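Local coordinates for chromosome-partitioning protein Spo0J (Thermus thermophilus HB27, PDB 1VZ0), which binds the centromere-like site parS, stimulates the ATPase activity of Soj and probably takes part in chromosome partitioning, at the interface of chains A and B. Coordinates in Å, arbitrary orientation; residue numbers count along the deposited sequence, not the author numbering. Chains: chain A/B, Chromosome-partitioning protein Spo0J.

Contact 1: the interface of chains A and B. Residues chain A 63, 65, 81, 85, 90-94; chain B 24-28, 31.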
ATOM      1  N   LEU A  63      11.187   7.579 -18.409  1.00 27.12           N
ATOM      2  CA  LEU A  63      11.134   6.237 -17.864  1.00 22.91           C
ATOM      3  C   LEU A  63      12.591   5.806 -17.745  1.00 24.93           C
ATOM      4  O   LEU A  63      13.437   6.275 -18.504  1.00 27.70           O
ATOM      5  CB  LEU A  63      10.410   5.298 -18.827  1.00 19.71           C
ATOM      6  CG  LEU A  63       8.972   5.633 -19.228  1.00 18.93           C
ATOM      7  CD1 LEU A  63       8.476   4.579 -20.187  1.00 12.17           C
ATOM      8  CD2 LEU A  63       8.084   5.701 -17.985  1.00 12.76           C
ATOM      9  N   VAL A  65      15.083   2.773 -18.202  1.00 18.35           N
ATOM     10  CA  VAL A  65      15.113   1.461 -18.825  1.00 16.91           C
ATOM     11  C   VAL A  65      16.526   0.957 -19.079  1.00 22.43           C
ATOM     12  O   VAL A  65      17.508   1.713 -19.023  1.00 18.71           O
ATOM     13  CB  VAL A  65      14.355   1.458 -20.180  1.00 19.82           C
ATOM     14  CG1 VAL A  65      12.955   2.025 -20.000  1.00 16.78           C
ATOM     15  CG2 VAL A  65      15.123   2.265 -21.218  1.00 16.40           C
ATOM     16  N   TYR A  81       4.535   4.135 -17.012  1.00 21.66           N
ATOM     17  CA  TYR A  81       4.652   3.312 -18.209  1.00 22.55           C
ATOM     18  C   TYR A  81       3.293   2.801 -18.706  1.00 18.79           C
ATOM     19  O   TYR A  81       2.943   2.975 -19.869  1.00 14.77           O
ATOM     20  CB  TYR A  81       5.585   2.138 -17.898  1.00 20.21           C
ATOM     21  CG  TYR A  81       5.585   1.012 -18.891  1.00 17.88           C
ATOM     22  CD1 TYR A  81       6.159   1.156 -20.147  1.00 16.10           C
ATOM     23  CD2 TYR A  81       5.077  -0.233 -18.539  1.00 19.92           C
ATOM     24  CE1 TYR A  81       6.233   0.082 -21.025  1.00 15.63           C
ATOM     25  CE2 TYR A  81       5.155  -1.308 -19.408  1.00 21.69           C
ATOM     26  CZ  TYR A  81       5.735  -1.147 -20.647  1.00 18.09           C
ATOM     27  OH  TYR A  81       5.827  -2.237 -21.484  1.00 19.05           O
ATOM     28  N   LEU A  85       0.888   3.706 -22.093  1.00 25.18           N
ATOM     29  CA  LEU A  85       0.308   2.738 -23.017  1.00 28.28           C
ATOM     30  C   LEU A  85      -1.186   3.034 -23.161  1.00 27.87           C
ATOM     31  O   LEU A  85      -1.704   3.106 -24.272  1.00 31.43           O
ATOM     32  CB  LEU A  85       0.529   1.309 -22.497  1.00 25.35           C
ATOM     33  CG  LEU A  85       1.980   0.822 -22.574  1.00 30.96           C
ATOM     34  CD1 LEU A  85       2.149  -0.516 -21.850  1.00 24.36           C
ATOM     35  CD2 LEU A  85       2.380   0.693 -24.042  1.00 29.43           C
ATOM     36  N   GLN A  90       3.039   6.789 -28.809  1.00 31.78           N
ATOM     37  CA  GLN A  90       3.897   5.918 -29.596  1.00 34.92           C
ATOM     38  C   GLN A  90       5.303   5.956 -29.009  1.00 33.24           C
ATOM     39  O   GLN A  90       6.005   4.952 -28.996  1.00 37.17           O
ATOM     40  CB  GLN A  90       3.953   6.371 -31.062  1.00 35.59           C
ATOM     41  CG  GLN A  90       2.695   6.094 -31.874  1.00 45.41           C
ATOM     42  CD  GLN A  90       2.926   6.241 -33.381  1.00 55.07           C
ATOM     43  OE1 GLN A  90       1.977   6.258 -34.171  1.00 56.70           O
ATOM     44  NE2 GLN A  90       4.193   6.342 -33.782  1.00 57.90           N
ATOM     45  N   GLU A  91       5.703   7.127 -28.525  1.00 34.37           N
ATOM     46  CA  GLU A  91       7.028   7.317 -27.947  1.00 37.65           C
ATOM     47  C   GLU A  91       6.947   8.000 -26.593  1.00 32.87           C
ATOM     48  O   GLU A  91       5.968   8.683 -26.285  1.00 30.08           O
ATOM     49  CB  GLU A  91       7.892   8.167 -28.880  1.00 43.61           C
ATOM     50  CG  GLU A  91       8.240   7.501 -30.197  1.00 59.24           C
ATOM     51  CD  GLU A  91       8.836   8.474 -31.198  1.00 69.51           C
ATOM     52  OE1 GLU A  91       9.294   8.027 -32.273  1.00 75.40           O
ATOM     53  OE2 GLU A  91       8.836   9.690 -30.910  1.00 72.99           O
ATOM     54  N   VAL A  92       7.991   7.818 -25.796  1.00 30.33           N
ATOM     55  CA  VAL A  92       8.064   8.420 -24.478  1.00 27.39           C
ATOM     56  C   VAL A  92       9.511   8.765 -24.164  1.00 29.28           C
ATOM     57  O   VAL A  92      10.440   8.164 -24.711  1.00 29.80           O
ATOM     58  CB  VAL A  92       7.547   7.455 -23.387  1.00 23.88           C
ATOM     59  CG1 VAL A  92       6.042   7.244 -23.531  1.00 15.65           C
ATOM     60  CG2 VAL A  92       8.277   6.125 -23.487  1.00 20.77           C
ATOM     61  N   PRO A  93       9.726   9.774 -23.313  1.00 27.59           N
ATOM     62  CA  PRO A  93      11.099  10.138 -22.957  1.00 25.90           C
ATOM     63  C   PRO A  93      11.637   9.045 -22.040  1.00 24.83           C
ATOM     64  O   PRO A  93      10.885   8.452 -21.265  1.00 23.94           O
ATOM     65  CB  PRO A  93      10.928  11.478 -22.237  1.00 27.93           C
ATOM     66  CG  PRO A  93       9.531  11.382 -21.658  1.00 30.55           C
ATOM     67  CD  PRO A  93       8.764  10.763 -22.801  1.00 28.67           C
ATOM     68  N   ALA A  94      12.928   8.760 -22.123  1.00 26.45           N
ATOM     69  CA  ALA A  94      13.491   7.721 -21.274  1.00 29.25           C
ATOM     70  C   ALA A  94      14.980   7.896 -21.067  1.00 29.62           C
ATOM     71  O   ALA A  94      15.642   8.624 -21.806  1.00 30.25           O
ATOM     72  CB  ALA A  94      13.208   6.342 -21.877  1.00 25.37           C
TER
ATOM     73  N   VAL B  24      16.507  10.180 -24.030  1.00 33.87           N
ATOM     74  CA  VAL B  24      16.160   9.951 -25.427  1.00 33.11           C
ATOM     75  C   VAL B  24      14.691   9.604 -25.587  1.00 33.95           C
ATOM     76  O   VAL B  24      13.994   9.332 -24.616  1.00 36.42           O
ATOM     77  CB  VAL B  24      17.006   8.808 -26.035  1.00 32.35           C
ATOM     78  CG1 VAL B  24      18.476   9.183 -25.996  1.00 32.75           C
ATOM     79  CG2 VAL B  24      16.773   7.512 -25.255  1.00 26.84           C
ATOM     80  N   ARG B  25      14.231   9.608 -26.828  1.00 33.24           N
ATOM     81  CA  ARG B  25      12.848   9.306 -27.135  1.00 35.14           C
ATOM     82  C   ARG B  25      12.772   7.881 -27.684  1.00 34.26           C
ATOM     83  O   ARG B  25      13.302   7.598 -28.761  1.00 33.30           O
ATOM     84  CB  ARG B  25      12.352  10.324 -28.157  1.00 39.06           C
ATOM     85  CG  ARG B  25      10.871  10.325 -28.442  1.00 50.45           C
ATOM     86  CD  ARG B  25      10.512  11.548 -29.302  1.00 62.51           C
ATOM     87  NE  ARG B  25      10.506  11.278 -30.741  1.00 71.28           N
ATOM     88  CZ  ARG B  25      11.528  10.783 -31.443  1.00 77.82           C
ATOM     89  NH1 ARG B  25      11.394  10.582 -32.749  1.00 79.14           N
ATOM     90  NH2 ARG B  25      12.682  10.492 -30.857  1.00 80.91           N
ATOM     91  N   LEU B  26      12.124   6.988 -26.938  1.00 26.82           N
ATOM     92  CA  LEU B  26      12.001   5.591 -27.352  1.00 25.44           C
ATOM     93  C   LEU B  26      10.563   5.187 -27.650  1.00 24.50           C
ATOM     94  O   LEU B  26       9.625   5.698 -27.040  1.00 23.11           O
ATOM     95  CB  LEU B  26      12.544   4.655 -26.261  1.00 16.42           C
ATOM     96  CG  LEU B  26      14.022   4.719 -25.863  1.00 20.69           C
ATOM     97  CD1 LEU B  26      14.291   3.770 -24.692  1.00 17.57           C
ATOM     98  CD2 LEU B  26      14.884   4.345 -27.056  1.00 19.71           C
ATOM     99  N   PRO B  27      10.367   4.273 -28.611  1.00 25.64           N
ATOM    100  CA  PRO B  27       9.006   3.833 -28.933  1.00 23.45           C
ATOM    101  C   PRO B  27       8.511   2.924 -27.819  1.00 26.42           C
ATOM    102  O   PRO B  27       9.235   2.041 -27.357  1.00 24.70           O
ATOM    103  CB  PRO B  27       9.173   3.104 -30.270  1.00 26.41           C
ATOM    104  CG  PRO B  27      10.606   2.666 -30.261  1.00 27.33           C
ATOM    105  CD  PRO B  27      11.324   3.834 -29.640  1.00 27.53           C
ATOM    106  N   LEU B  28       7.277   3.151 -27.384  1.00 22.16           N
ATOM    107  CA  LEU B  28       6.693   2.378 -26.304  1.00 23.07           C
ATOM    108  C   LEU B  28       6.703   0.890 -26.630  1.00 21.50           C
ATOM    109  O   LEU B  28       6.960   0.055 -25.758  1.00 21.55           O
ATOM    110  CB  LEU B  28       5.268   2.885 -26.037  1.00 21.48           C
ATOM    111  CG  LEU B  28       4.737   2.982 -24.606  1.00 27.21           C
ATOM    112  CD1 LEU B  28       5.844   3.363 -23.645  1.00 28.77           C
ATOM    113  CD2 LEU B  28       3.615   4.023 -24.552  1.00 24.68           C
ATOM    114  N   ILE B  31       9.618  -1.202 -25.378  1.00 20.00           N
ATOM    115  CA  ILE B  31       9.893  -1.237 -23.942  1.00 19.21           C
ATOM    116  C   ILE B  31       8.947  -2.251 -23.289  1.00 19.53           C
ATOM    117  O   ILE B  31       7.728  -2.058 -23.274  1.00 17.28           O
ATOM    118  CB  ILE B  31       9.681   0.157 -23.267  1.00 18.78           C
ATOM    119  CG1 ILE B  31      10.697   1.168 -23.800  1.00 18.28           C
ATOM    120  CG2 ILE B  31       9.846   0.033 -21.762  1.00 20.55           C
ATOM    121  CD1 ILE B  31      10.458   2.619 -23.321  1.00 15.34           C
TER
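Strand 24-27 of chain B runs antiparallel along strand 91-96 of chain A, so that in this crystal assembly a strand of one ParB-family subunit is paired with a strand of the other, an arrangement that may correspond to dimerization of the N-terminal region. Paired backbone bonds join A:Val92 to B:Leu26 and A:Ala94 to B:Val24; the A:Val92 N to B:Leu26 O bond, 3.0 Å, lies in the plane of its carbonyl, whereas A:Ala94 N meets B:Val24 O almost along the C=O axis. The ladder continues past the strand, where B:Leu28 N, at the start of 3-10 helix 28-30, donates to A:Gln90 O at 2.7 Å from above the carbonyl plane.

On one face of the strand pair, side chains of chain B pack between the strands and helix 78-87 of chain A. B:Leu28 meets A:Leu85 at a slant, its CG lying only 3.3 Å from A:Leu85 CD2, a tight contact, while its other flank sets CD1 3.7 Å from A:Val92 CG2. B:Ile31 holds CG2 anti to its backbone N and puts this methyl 3.7 Å from A:Tyr81 CE1; its longer branch carries CD1 towards A:Leu63, A:Val65 and A:Val92. Earlier in chain B, B:Leu26 and A:Val65 meet tip to tip through CD1 and CG2, with A:Ala94 CB beside the same leucine methyl.

On the opposite side of the strand pair, poorly ordered A:Glu91 and B:Arg25 form a salt bridge whose details are unreliable: the carboxylate and guanidinium planes stand 83° apart and the modelled approach is too short. A:Tyr81 has CG anti to its backbone N (chi1 166°), runs antiparallel alongside B:Ile31 and has A:Leu85 CD1 over one ring face towards the rim. Its phenol OH donates to the backbone carbonyl B:Ile31 O at 2.6 Å, approaching from 30° outside the carbonyl plane.

Contact 2: the interface of chains A and B. Residues chain A 108-109, 112, 125-126, 129; chain B 36, 38-39, 42.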
ATOM      1  N   ALA A 108      14.644  -1.719  -7.934  1.00 18.92           N
ATOM      2  CA  ALA A 108      13.237  -2.029  -7.737  1.00 22.14           C
ATOM      3  C   ALA A 108      12.861  -2.030  -6.250  1.00 22.34           C
ATOM      4  O   ALA A 108      11.867  -1.428  -5.856  1.00 18.66           O
ATOM      5  CB  ALA A 108      12.915  -3.375  -8.349  1.00 18.07           C
ATOM      6  N   LEU A 109      13.666  -2.706  -5.434  1.00 23.35           N
ATOM      7  CA  LEU A 109      13.403  -2.810  -3.999  1.00 24.63           C
ATOM      8  C   LEU A 109      13.514  -1.463  -3.286  1.00 21.38           C
ATOM      9  O   LEU A 109      12.741  -1.157  -2.382  1.00 24.49           O
ATOM     10  CB  LEU A 109      14.374  -3.813  -3.368  1.00 22.35           C
ATOM     11  CG  LEU A 109      14.124  -5.289  -3.693  1.00 21.68           C
ATOM     12  CD1 LEU A 109      15.377  -6.106  -3.389  1.00 22.38           C
ATOM     13  CD2 LEU A 109      12.938  -5.796  -2.889  1.00 13.23           C
ATOM     14  N   ASN A 112      10.599   0.844  -4.233  1.00 24.94           N
ATOM     15  CA  ASN A 112       9.406   0.375  -3.549  1.00 27.70           C
ATOM     16  C   ASN A 112       9.454   0.848  -2.088  1.00 26.64           C
ATOM     17  O   ASN A 112       8.445   1.284  -1.527  1.00 23.42           O
ATOM     18  CB  ASN A 112       9.352  -1.150  -3.628  1.00 36.21           C
ATOM     19  CG  ASN A 112       7.950  -1.694  -3.496  1.00 46.34           C
ATOM     20  OD1 ASN A 112       7.412  -1.791  -2.394  1.00 48.13           O
ATOM     21  ND2 ASN A 112       7.341  -2.052  -4.629  1.00 53.74           N
ATOM     22  N   ARG A 125      10.388  -6.642   4.951  1.00 20.28           N
ATOM     23  CA  ARG A 125      10.628  -7.632   3.908  1.00 21.24           C
ATOM     24  C   ARG A 125      11.558  -7.070   2.843  1.00 20.49           C
ATOM     25  O   ARG A 125      12.383  -7.794   2.282  1.00 22.34           O
ATOM     26  CB  ARG A 125       9.310  -8.082   3.257  1.00 22.60           C
ATOM     27  CG  ARG A 125       8.349  -8.786   4.203  1.00 25.17           C
ATOM     28  CD  ARG A 125       7.159  -9.379   3.457  1.00 22.53           C
ATOM     29  NE  ARG A 125       6.140  -9.846   4.389  1.00 23.77           N
ATOM     30  CZ  ARG A 125       6.214 -10.982   5.075  1.00 25.65           C
ATOM     31  NH1 ARG A 125       5.240 -11.318   5.913  1.00 26.08           N
ATOM     32  NH2 ARG A 125       7.253 -11.796   4.907  1.00 26.81           N
ATOM     33  N   GLY A 126      11.416  -5.778   2.560  1.00 17.95           N
ATOM     34  CA  GLY A 126      12.273  -5.151   1.572  1.00 17.80           C
ATOM     35  C   GLY A 126      13.717  -5.138   2.056  1.00 23.85           C
ATOM     36  O   GLY A 126      14.640  -5.498   1.314  1.00 19.31           O
ATOM     37  N   ALA A 129      15.218  -8.457   1.884  1.00 18.41           N
ATOM     38  CA  ALA A 129      15.550  -8.806   0.512  1.00 24.72           C
ATOM     39  C   ALA A 129      16.895  -8.199   0.117  1.00 23.59           C
ATOM     40  O   ALA A 129      17.695  -8.849  -0.548  1.00 24.31           O
ATOM     41  CB  ALA A 129      14.448  -8.340  -0.444  1.00 21.07           C
TER
ATOM     42  N   ARG B  36      10.541  -7.340 -12.425  1.00 21.53           N
ATOM     43  CA  ARG B  36      10.756  -7.300 -10.978  1.00 25.12           C
ATOM     44  C   ARG B  36       9.549  -6.665 -10.296  1.00 23.06           C
ATOM     45  O   ARG B  36       9.292  -5.470 -10.444  1.00 24.61           O
ATOM     46  CB  ARG B  36      12.004  -6.489 -10.646  1.00 26.87           C
ATOM     47  CG  ARG B  36      13.256  -7.033 -11.281  1.00 24.06           C
ATOM     48  CD  ARG B  36      14.283  -5.935 -11.496  1.00 23.58           C
ATOM     49  NE  ARG B  36      15.046  -6.221 -12.695  1.00 35.79           N
ATOM     50  CZ  ARG B  36      14.738  -5.803 -13.919  1.00 35.17           C
ATOM     51  NH1 ARG B  36      15.513  -6.152 -14.930  1.00 38.04           N
ATOM     52  NH2 ARG B  36      13.701  -5.007 -14.138  1.00 34.88           N
ATOM     53  N   PRO B  38       8.687  -6.974  -6.662  1.00 30.71           N
ATOM     54  CA  PRO B  38       8.864  -7.344  -5.252  1.00 30.19           C
ATOM     55  C   PRO B  38       7.612  -7.199  -4.377  1.00 29.23           C
ATOM     56  O   PRO B  38       7.354  -8.040  -3.513  1.00 29.99           O
ATOM     57  CB  PRO B  38      10.019  -6.448  -4.800  1.00 31.58           C
ATOM     58  CG  PRO B  38       9.932  -5.268  -5.720  1.00 28.88           C
ATOM     59  CD  PRO B  38       9.635  -5.913  -7.045  1.00 27.06           C
ATOM     60  N   ARG B  39       6.834  -6.148  -4.601  1.00 26.37           N
ATOM     61  CA  ARG B  39       5.612  -5.940  -3.827  1.00 30.00           C
ATOM     62  C   ARG B  39       4.659  -7.131  -3.985  1.00 31.05           C
ATOM     63  O   ARG B  39       4.115  -7.652  -3.007  1.00 26.36           O
ATOM     64  CB  ARG B  39       4.908  -4.668  -4.287  1.00 32.79           C
ATOM     65  CG  ARG B  39       3.484  -4.547  -3.779  1.00 45.69           C
ATOM     66  CD  ARG B  39       3.394  -3.653  -2.566  1.00 51.01           C
ATOM     67  NE  ARG B  39       3.620  -2.260  -2.929  1.00 56.17           N
ATOM     68  CZ  ARG B  39       3.494  -1.237  -2.091  1.00 61.11           C
ATOM     69  NH1 ARG B  39       3.141  -1.443  -0.828  1.00 61.80           N
ATOM     70  NH2 ARG B  39       3.718  -0.002  -2.521  1.00 66.50           N
ATOM     71  N   PHE B  42       6.150 -10.289  -2.373  1.00 31.01           N
ATOM     72  CA  PHE B  42       6.030 -10.250  -0.922  1.00 29.68           C
ATOM     73  C   PHE B  42       4.617 -10.604  -0.471  1.00 29.40           C
ATOM     74  O   PHE B  42       4.432 -11.308   0.521  1.00 31.50           O
ATOM     75  CB  PHE B  42       6.403  -8.862  -0.414  1.00 29.24           C
ATOM     76  CG  PHE B  42       7.872  -8.562  -0.504  1.00 29.90           C
ATOM     77  CD1 PHE B  42       8.320  -7.257  -0.651  1.00 27.37           C
ATOM     78  CD2 PHE B  42       8.812  -9.586  -0.413  1.00 32.46           C
ATOM     79  CE1 PHE B  42       9.682  -6.977  -0.704  1.00 32.67           C
ATOM     80  CE2 PHE B  42      10.175  -9.317  -0.464  1.00 31.48           C
ATOM     81  CZ  PHE B  42      10.611  -8.008  -0.609  1.00 29.65           C
TER
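In the A-B pairing of this crystal assembly, helix 38-57 of chain B, in the N-terminal domain of this ParB-family protein, lays its first turn against helices 101-114 and 120-132 of chain A, the latter preceding the helix-turn-helix motif at 137-156. The patch is apolar in character, and no hydrogen bond or salt bridge crosses it.

B:Phe42 buries the most surface here, 74 Å². With CG anti to its carbonyl carbon (chi1 -72°), its CB starts 4.0 Å from A:Arg125 CD, and CG lies near both CB and CD of that arginine. Further out, CD1 and CD2 share A:Arg125 CB, which sits over the middle of the ring face, 3.8 Å from the centroid, in a CH-pi contact. CE1 lies against the A:Gly126 backbone, 3.9 Å from its CA; CE2 turns to the A:Arg125 carbonyl. At the tip, CZ lies 3.4 Å from A:Arg125 O and also touches the A:Ala129 methyl, which meets the ring edge in plane, and A:Leu109 CD2. The arginine runs extended from CG to NE, alongside the phenylalanine but pointing the other way, its guanidinium plane tilted 38° from the ring. An alanine in place of B:Phe42 would remove the ring between the two chain A helices and would probably loosen their hold on helix 38-57.

B:Pro38, at the start of that helix, lies aslant A:Leu109 and brings CB to 3.5 Å from A:Leu109 CD2, so that one leucine methyl serves both the proline and the phenylalanine tip. Alongside, A:Asn112 swings CG anti to its backbone N (chi1 -156°) and places the amide ND2 3.6 Å from CB of poorly ordered B:Arg39. A:Ala108 CB also rests 4.0 Å from B:Arg36 CB.

The centres of contact 1 and contact 2 lie about 24 Å apart, and they have no residue in common. Their chain B segments, residues 24-31 and 36-42, are close neighbours in sequence, whereas chain A contributes mainly strand 91-96 and helix 78-87 to contact 1 and helices 101-114 and 120-132 to contact 2. Each contact recurs about the two-fold axis, so in this assembly the chains contact each other reciprocally. The full-length homodimer probably forms through the C-terminal 46 residues, absent from this fragment, so this pairing may be a separate one; dimerization of the helix-turn-helix region may itself require DNA.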